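Local coordinates for putative membrane protein COG4129 (Clostridium difficile, PDB 3KMI) that is of unknown function but may export aromatic acids across the cell membrane, the piece here being its helical C-terminal domain, at residues Ser55-Glu58 / Thr59-Ile63; Met78-Ile81 / Lys82-Asp86. All blocks are in the same frame, centred on the assembly; numbering follows the deposited sequence. Where two conformers were deposited one is given.

Contact 1: residues Ser55-Glu58 / Thr59-Ile63; sequences SISE and TYDNI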
ATOM      1  N   SER A  55     -21.470  -6.124  -5.791  1.00 13.81           N
ATOM      2  CA  SER A  55     -21.271  -5.532  -7.093  1.00 13.79           C
ATOM      3  C   SER A  55     -20.529  -6.486  -7.986  1.00 13.93           C
ATOM      4  O   SER A  55     -20.893  -6.658  -9.151  1.00 14.96           O
ATOM      5  CB  SER A  55     -20.559  -4.188  -6.968  1.00 14.66           C
ATOM      6  OG  SER A  55     -21.387  -3.328  -6.196  1.00 15.49           O
ATOM      7  N   ILE A  56     -19.510  -7.146  -7.449  1.00 14.04           N
ATOM      8  CA  ILE A  56     -18.728  -8.102  -8.238  1.00 14.24           C
ATOM      9  C   ILE A  56     -19.539  -9.343  -8.556  1.00 15.02           C
ATOM     10  O   ILE A  56     -19.524  -9.816  -9.703  1.00 14.34           O
ATOM     11  CB  ILE A  56     -17.433  -8.492  -7.504  1.00 14.35           C
ATOM     12  CG1 ILE A  56     -16.446  -7.346  -7.576  1.00 14.34           C
ATOM     13  CG2 ILE A  56     -16.743  -9.667  -8.189  1.00 16.40           C
ATOM     14  CD1 ILE A  56     -15.213  -7.551  -6.649  1.00 15.22           C
ATOM     15  N   SER A  57     -20.287  -9.838  -7.561  1.00 14.68           N
ATOM     16  CA  SER A  57     -21.107 -11.032  -7.745  1.00 15.94           C
ATOM     17  C   SER A  57     -22.149 -10.799  -8.819  1.00 16.48           C
ATOM     18  O   SER A  57     -22.384 -11.673  -9.654  1.00 17.15           O
ATOM     19  CB  SER A  57     -21.792 -11.465  -6.448  1.00 15.38           C
ATOM     20  OG  SER A  57     -22.535 -12.668  -6.692  1.00 18.35           O
ATOM     21  N   GLU A  58     -22.762  -9.622  -8.805  1.00 17.19           N
ATOM     22  CA  GLU A  58     -23.702  -9.242  -9.853  1.00 18.37           C
ATOM     23  C   GLU A  58     -23.037  -9.193 -11.244  1.00 17.96           C
ATOM     24  O   GLU A  58     -23.599  -9.664 -12.223  1.00 17.09           O
ATOM     25  CB  GLU A  58     -24.382  -7.919  -9.522  1.00 19.72           C
ATOM     26  CG  GLU A  58     -25.421  -7.480 -10.586  1.00 23.88           C
ATOM     27  CD  GLU A  58     -26.541  -6.634 -10.014  1.00 27.57           C
ATOM     28  OE1 GLU A  58     -26.280  -5.837  -9.082  1.00 30.65           O
ATOM     29  OE2 GLU A  58     -27.694  -6.790 -10.477  1.00 30.61           O
ATOM     30  N   THR A  59     -21.820  -8.678 -11.307  1.00 17.77           N
ATOM     31  CA  THR A  59     -21.117  -8.600 -12.577  1.00 17.74           C
ATOM     32  C   THR A  59     -20.822 -10.014 -13.106  1.00 17.79           C
ATOM     33  O   THR A  59     -20.989 -10.272 -14.295  1.00 17.68           O
ATOM     34  CB  THR A  59     -19.832  -7.758 -12.455  1.00 17.91           C
ATOM     35  OG1 THR A  59     -20.179  -6.442 -11.990  1.00 18.32           O
ATOM     36  CG2 THR A  59     -19.082  -7.658 -13.840  1.00 15.80           C
ATOM     37  N   TYR A  60     -20.423 -10.924 -12.212  1.00 18.16           N
ATOM     38  CA  TYR A  60     -20.058 -12.295 -12.580  1.00 19.20           C
ATOM     39  C   TYR A  60     -21.276 -13.055 -13.056  1.00 19.41           C
ATOM     40  O   TYR A  60     -21.198 -13.847 -13.988  1.00 18.42           O
ATOM     41  CB  TYR A  60     -19.487 -13.060 -11.382  1.00 19.66           C
ATOM     42  CG  TYR A  60     -18.062 -12.741 -10.989  1.00 21.54           C
ATOM     43  CD1 TYR A  60     -17.187 -12.072 -11.861  1.00 21.83           C
ATOM     44  CD2 TYR A  60     -17.575 -13.154  -9.747  1.00 22.01           C
ATOM     45  CE1 TYR A  60     -15.868 -11.791 -11.487  1.00 23.15           C
ATOM     46  CE2 TYR A  60     -16.264 -12.893  -9.373  1.00 23.81           C
ATOM     47  CZ  TYR A  60     -15.414 -12.211 -10.245  1.00 24.73           C
ATOM     48  OH  TYR A  60     -14.114 -11.945  -9.846  1.00 26.90           O
ATOM     49  N   ASP A  61     -22.392 -12.824 -12.370  1.00 19.58           N
ATOM     50  CA  ASP A  61     -23.669 -13.427 -12.706  1.00 20.47           C
ATOM     51  C   ASP A  61     -24.043 -13.164 -14.171  1.00 21.13           C
ATOM     52  O   ASP A  61     -24.670 -14.025 -14.818  1.00 20.28           O
ATOM     53  CB  ASP A  61     -24.769 -12.882 -11.802  1.00 20.35           C
ATOM     54  CG  ASP A  61     -24.852 -13.613 -10.445  1.00 22.79           C
ATOM     55  OD1 ASP A  61     -24.175 -14.646 -10.246  1.00 22.06           O
ATOM     56  OD2 ASP A  61     -25.615 -13.142  -9.574  1.00 24.82           O
ATOM     57  N   ASN A  62     -23.627 -12.001 -14.680  1.00 21.70           N
ATOM     58  CA  ASN A  62     -24.107 -11.466 -15.965  1.00 22.90           C
ATOM     59  C   ASN A  62     -23.053 -11.433 -17.044  1.00 23.85           C
ATOM     60  O   ASN A  62     -23.246 -10.780 -18.075  1.00 24.13           O
ATOM     61  CB  ASN A  62     -24.603 -10.032 -15.799  1.00 23.23           C
ATOM     62  CG  ASN A  62     -26.018  -9.955 -15.299  1.00 24.13           C
ATOM     63  OD1 ASN A  62     -26.956 -10.128 -16.057  1.00 27.03           O
ATOM     64  ND2 ASN A  62     -26.181  -9.635 -14.027  1.00 26.63           N
ATOM     65  N   ILE A  63     -21.940 -12.123 -16.837  1.00 24.68           N
ATOM     66  CA  ILE A  63     -20.925 -12.186 -17.890  1.00 25.44           C
ATOM     67  C   ILE A  63     -21.512 -12.786 -19.178  1.00 25.93           C
ATOM     68  O   ILE A  63     -21.181 -12.332 -20.284  1.00 25.68           O
ATOM     69  CB  ILE A  63     -19.597 -12.891 -17.444  1.00 25.84           C
ATOM     70  CG1 ILE A  63     -19.844 -14.332 -16.958  1.00 26.94           C
ATOM     71  CG2 ILE A  63     -18.898 -12.057 -16.388  1.00 24.02           C
ATOM     72  CD1 ILE A  63     -18.571 -15.107 -16.510  1.00 28.82           C
TER
HETATM   73  O   HOH W   1     -24.766 -12.122  -7.428  1.00 21.78           O

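Contact 2: residues Met78-Ile81 / Lys82-Asp86; sequences MDII and KSQRD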
HETATM    1  N   MSE A  78     -13.616  -1.876 -10.299  0.50 12.35           N
HETATM    2  CA  MSE A  78     -13.727  -2.570  -9.015  0.50 12.05           C
HETATM    3  C   MSE A  78     -12.337  -2.832  -8.453  0.50 12.10           C
HETATM    4  O   MSE A  78     -12.140  -2.800  -7.243  0.50 11.83           O
HETATM    5  CB  MSE A  78     -14.473  -3.902  -9.168  0.50 10.98           C
HETATM    6  CG  MSE A  78     -15.947  -3.771  -9.488  0.50  8.34           C
HETATM    7 SE   MSE A  78     -16.947  -2.610  -8.282  0.20  2.00          SE
HETATM    8  CE  MSE A  78     -16.220  -3.227  -6.580  0.50  2.00           C
ATOM      9  N   ASP A  79     -11.373  -3.096  -9.333  1.00 12.66           N
ATOM     10  CA  ASP A  79      -9.986  -3.299  -8.856  1.00 12.76           C
ATOM     11  C   ASP A  79      -9.433  -2.047  -8.157  1.00 11.87           C
ATOM     12  O   ASP A  79      -8.712  -2.158  -7.173  1.00 10.89           O
ATOM     13  CB  ASP A  79      -9.050  -3.806  -9.950  1.00 13.63           C
ATOM     14  CG  ASP A  79      -9.328  -5.233 -10.333  1.00 13.51           C
ATOM     15  OD1 ASP A  79      -9.715  -6.053  -9.471  1.00 18.42           O
ATOM     16  OD2 ASP A  79      -9.141  -5.562 -11.501  1.00 16.33           O
ATOM     17  N   ILE A  80      -9.759  -0.867  -8.673  1.00 10.97           N
ATOM     18  CA  ILE A  80      -9.388   0.395  -8.024  1.00  9.87           C
ATOM     19  C   ILE A  80     -10.086   0.546  -6.658  1.00 10.37           C
ATOM     20  O   ILE A  80      -9.458   0.907  -5.641  1.00 11.32           O
ATOM     21  CB  ILE A  80      -9.742   1.602  -8.899  1.00 10.71           C
ATOM     22  CG1 ILE A  80      -9.048   1.497 -10.270  1.00 12.02           C
ATOM     23  CG2 ILE A  80      -9.373   2.894  -8.199  1.00  9.89           C
ATOM     24  CD1 ILE A  80      -9.609   2.538 -11.309  1.00 15.50           C
ATOM     25  N   ILE A  81     -11.369   0.243  -6.618  1.00  9.34           N
ATOM     26  CA  ILE A  81     -12.095   0.311  -5.334  1.00  9.21           C
ATOM     27  C   ILE A  81     -11.513  -0.677  -4.301  1.00  8.70           C
ATOM     28  O   ILE A  81     -11.356  -0.352  -3.117  1.00  6.99           O
ATOM     29  CB  ILE A  81     -13.604   0.103  -5.546  1.00  9.07           C
ATOM     30  CG1 ILE A  81     -14.158   1.182  -6.495  1.00 10.29           C
ATOM     31  CG2 ILE A  81     -14.380   0.056  -4.207  1.00  9.82           C
ATOM     32  CD1 ILE A  81     -14.175   2.612  -5.896  1.00 10.34           C
ATOM     33  N   LYS A  82     -11.217  -1.887  -4.742  1.00  7.94           N
ATOM     34  CA  LYS A  82     -10.594  -2.868  -3.844  1.00  8.48           C
ATOM     35  C   LYS A  82      -9.233  -2.375  -3.322  1.00  8.34           C
ATOM     36  O   LYS A  82      -8.935  -2.528  -2.122  1.00  8.59           O
ATOM     37  CB  LYS A  82     -10.433  -4.183  -4.582  1.00  8.76           C
ATOM     38  CG  LYS A  82     -11.714  -5.003  -4.595  1.00 10.15           C
ATOM     39  CD  LYS A  82     -11.588  -6.123  -5.660  1.00 13.46           C
ATOM     40  CE  LYS A  82     -10.509  -7.075  -5.269  1.00 17.06           C
ATOM     41  NZ  LYS A  82     -10.163  -8.013  -6.356  1.00 20.51           N
ATOM     42  N   SER A  83      -8.437  -1.782  -4.212  0.50  7.07           N
ATOM     43  CA  SER A  83      -7.166  -1.121  -3.846  0.50  7.27           C
ATOM     44  C   SER A  83      -7.342   0.022  -2.819  0.50  8.18           C
ATOM     45  O   SER A  83      -6.524   0.186  -1.896  0.50  8.23           O
ATOM     46  CB  SER A  83      -6.524  -0.550  -5.093  0.50  7.15           C
ATOM     47  OG  SER A  83      -5.865  -1.553  -5.816  0.50  5.76           O
ATOM     48  N   GLN A  84      -8.395   0.815  -2.995  1.00  8.34           N
ATOM     49  CA  GLN A  84      -8.727   1.898  -2.030  1.00  8.59           C
ATOM     50  C   GLN A  84      -9.119   1.288  -0.696  1.00  8.52           C
ATOM     51  O   GLN A  84      -8.728   1.807   0.326  1.00  9.12           O
ATOM     52  CB  GLN A  84      -9.885   2.791  -2.507  1.00  8.56           C
ATOM     53  CG  GLN A  84      -9.599   3.537  -3.844  1.00  8.32           C
ATOM     54  CD  GLN A  84      -8.483   4.581  -3.674  1.00 10.81           C
ATOM     55  OE1 GLN A  84      -7.345   4.244  -3.322  1.00 10.94           O
ATOM     56  NE2 GLN A  84      -8.806   5.844  -3.924  1.00 11.02           N
ATOM     57  N   ARG A  85      -9.950   0.235  -0.727  1.00  8.26           N
ATOM     58  CA  ARG A  85     -10.383  -0.460   0.500  1.00  9.05           C
ATOM     59  C   ARG A  85      -9.146  -0.980   1.278  1.00  9.36           C
ATOM     60  O   ARG A  85      -9.068  -0.820   2.504  1.00  8.89           O
ATOM     61  CB  ARG A  85     -11.369  -1.612   0.157  1.00  7.72           C
ATOM     62  CG  ARG A  85     -11.966  -2.343   1.398  1.00  8.43           C
ATOM     63  CD  ARG A  85     -11.054  -3.503   1.923  1.00 11.76           C
ATOM     64  NE  ARG A  85     -10.497  -4.263   0.794  1.00  8.98           N
ATOM     65  CZ  ARG A  85     -11.187  -5.076   0.007  1.00  8.48           C
ATOM     66  NH1 ARG A  85     -12.487  -5.327   0.222  1.00  5.73           N
ATOM     67  NH2 ARG A  85     -10.555  -5.675  -0.993  1.00 10.01           N
ATOM     68  N   ASP A  86      -8.226  -1.649   0.584  1.00  9.07           N
ATOM     69  CA  ASP A  86      -6.983  -2.088   1.214  1.00 10.10           C
ATOM     70  C   ASP A  86      -6.191  -0.924   1.871  1.00 10.81           C
ATOM     71  O   ASP A  86      -5.640  -1.083   2.962  1.00  9.30           O
ATOM     72  CB  ASP A  86      -6.077  -2.833   0.201  1.00 10.18           C
ATOM     73  CG  ASP A  86      -6.638  -4.207  -0.202  1.00 11.51           C
ATOM     74  OD1 ASP A  86      -7.661  -4.644   0.369  1.00  7.37           O
ATOM     75  OD2 ASP A  86      -6.097  -4.834  -1.135  1.00 11.18           O
TER

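Contact 1: residues Ser55-Glu58 / Thr59-Ile63
Ser55 and Thr59, one turn apart near the C-terminal end of helix 41-61, meet through the carbonyl oxygen of Ser55. It accepts the backbone N of Thr59 at 3.1 Å; Thr59 OG1 also approaches it, but that hydroxyl's position is less certain. The Ser55 hydroxyl itself turns back to the carbonyl of Leu51.

Ile56 lies alongside Tyr60, both side chains leaving the helix the same way. Its CG2 methyl stands over one face of the ring, 3.7 Å from the centroid and 23° off the normal, which meets the criteria for a CH-pi contact. CG2 is displaced toward the rim, 3.5 Å from both Tyr60 CE2 and Tyr60 CZ. With CG beside its own backbone N (chi1 -77°), the tyrosine ring leans back along the helix to reach the methyl.

Ser57 O takes the backbone N of Asp61 at 2.9 Å. A water between Ser57 OG and Asp61 OD2 is modelled too close to both for its bridge to be more than doubtful.

Glu58 O, last in order, accepts Asn62 ND2 at 3.1 Å, nearly straight at the hydrogen (168°) and close to the amide plane, whereas the backbone bond from Asn62 N is weak at 3.4 Å. Where Asn62 leaves helical geometry, its amide therefore supplies the stronger donor to a final-turn carbonyl that the backbone serves only poorly.

Contact 2: residues Met78-Ile81 / Lys82-Asp86
Asp79 and Lys82 stand side by side and point the same way from helix 68-95, their charged ends separated by 3.7 Å between Asp79 OD1 and Lys82 NZ, a long salt bridge. The lysine chain first runs back along the helix: its CG lies 3.5 Å from Met78 O. A bend at chi3 (65°) then swings the ammonium toward the carboxylate. Both ends have stronger partners across the dimer interface, where Lys82 NZ forms a salt bridge with Asp79 of the second subunit and Asp79 OD2 accepts the hydroxyl of Tyr60 of the second subunit.

Gln84 CG sits 3.2 Å from Ile80 O, and a bend at chi2 carries the amide away from the preceding turn to Asn170 and the carbonyl of Phe167, on helix 148-176. Arg85 touches Ile81 through CB, 3.5 Å from Ile81 O, while bends at chi2 and chi3 take its guanidinium out from the helix; NE donates to Asp86 OD1 at 2.9 Å, on the anti side and 32° out of the carboxylate plane, and NH1 reaches Asn49.

Regular i to i+4 backbone bonds, such as Arg85 N to Ile81 O at 2.8 Å, set the spacing from which these side chains depart. Ile81 packs on Leu17 and Ile52, Gln84 binds helix 148-176, and Asp79 with Lys82 faces the second subunit: the division of faces expected of a helix within a dimeric helical bundle.

Contact 1 ends helix 41-61 and contact 2 lies on helix 68-95, which follows it in the chain; the two helices run roughly antiparallel, as a helical hairpin. The contact centres are about 17 Å apart, yet their side chains meet where Ile56 CD1 packs 4.0 Å from Lys82 CD, at the end of the isoleucine that the tyrosine ring does not use. Ser55 CB and Met78 SE also come within 4.2 Å, a less certain approach because Met78 was deposited in two conformers. Between chains, the polar bond of Tyr60 with Asp79 joins residues 59-63 of one subunit to 78-81 of the other. No ligand or active site is identified at either contact.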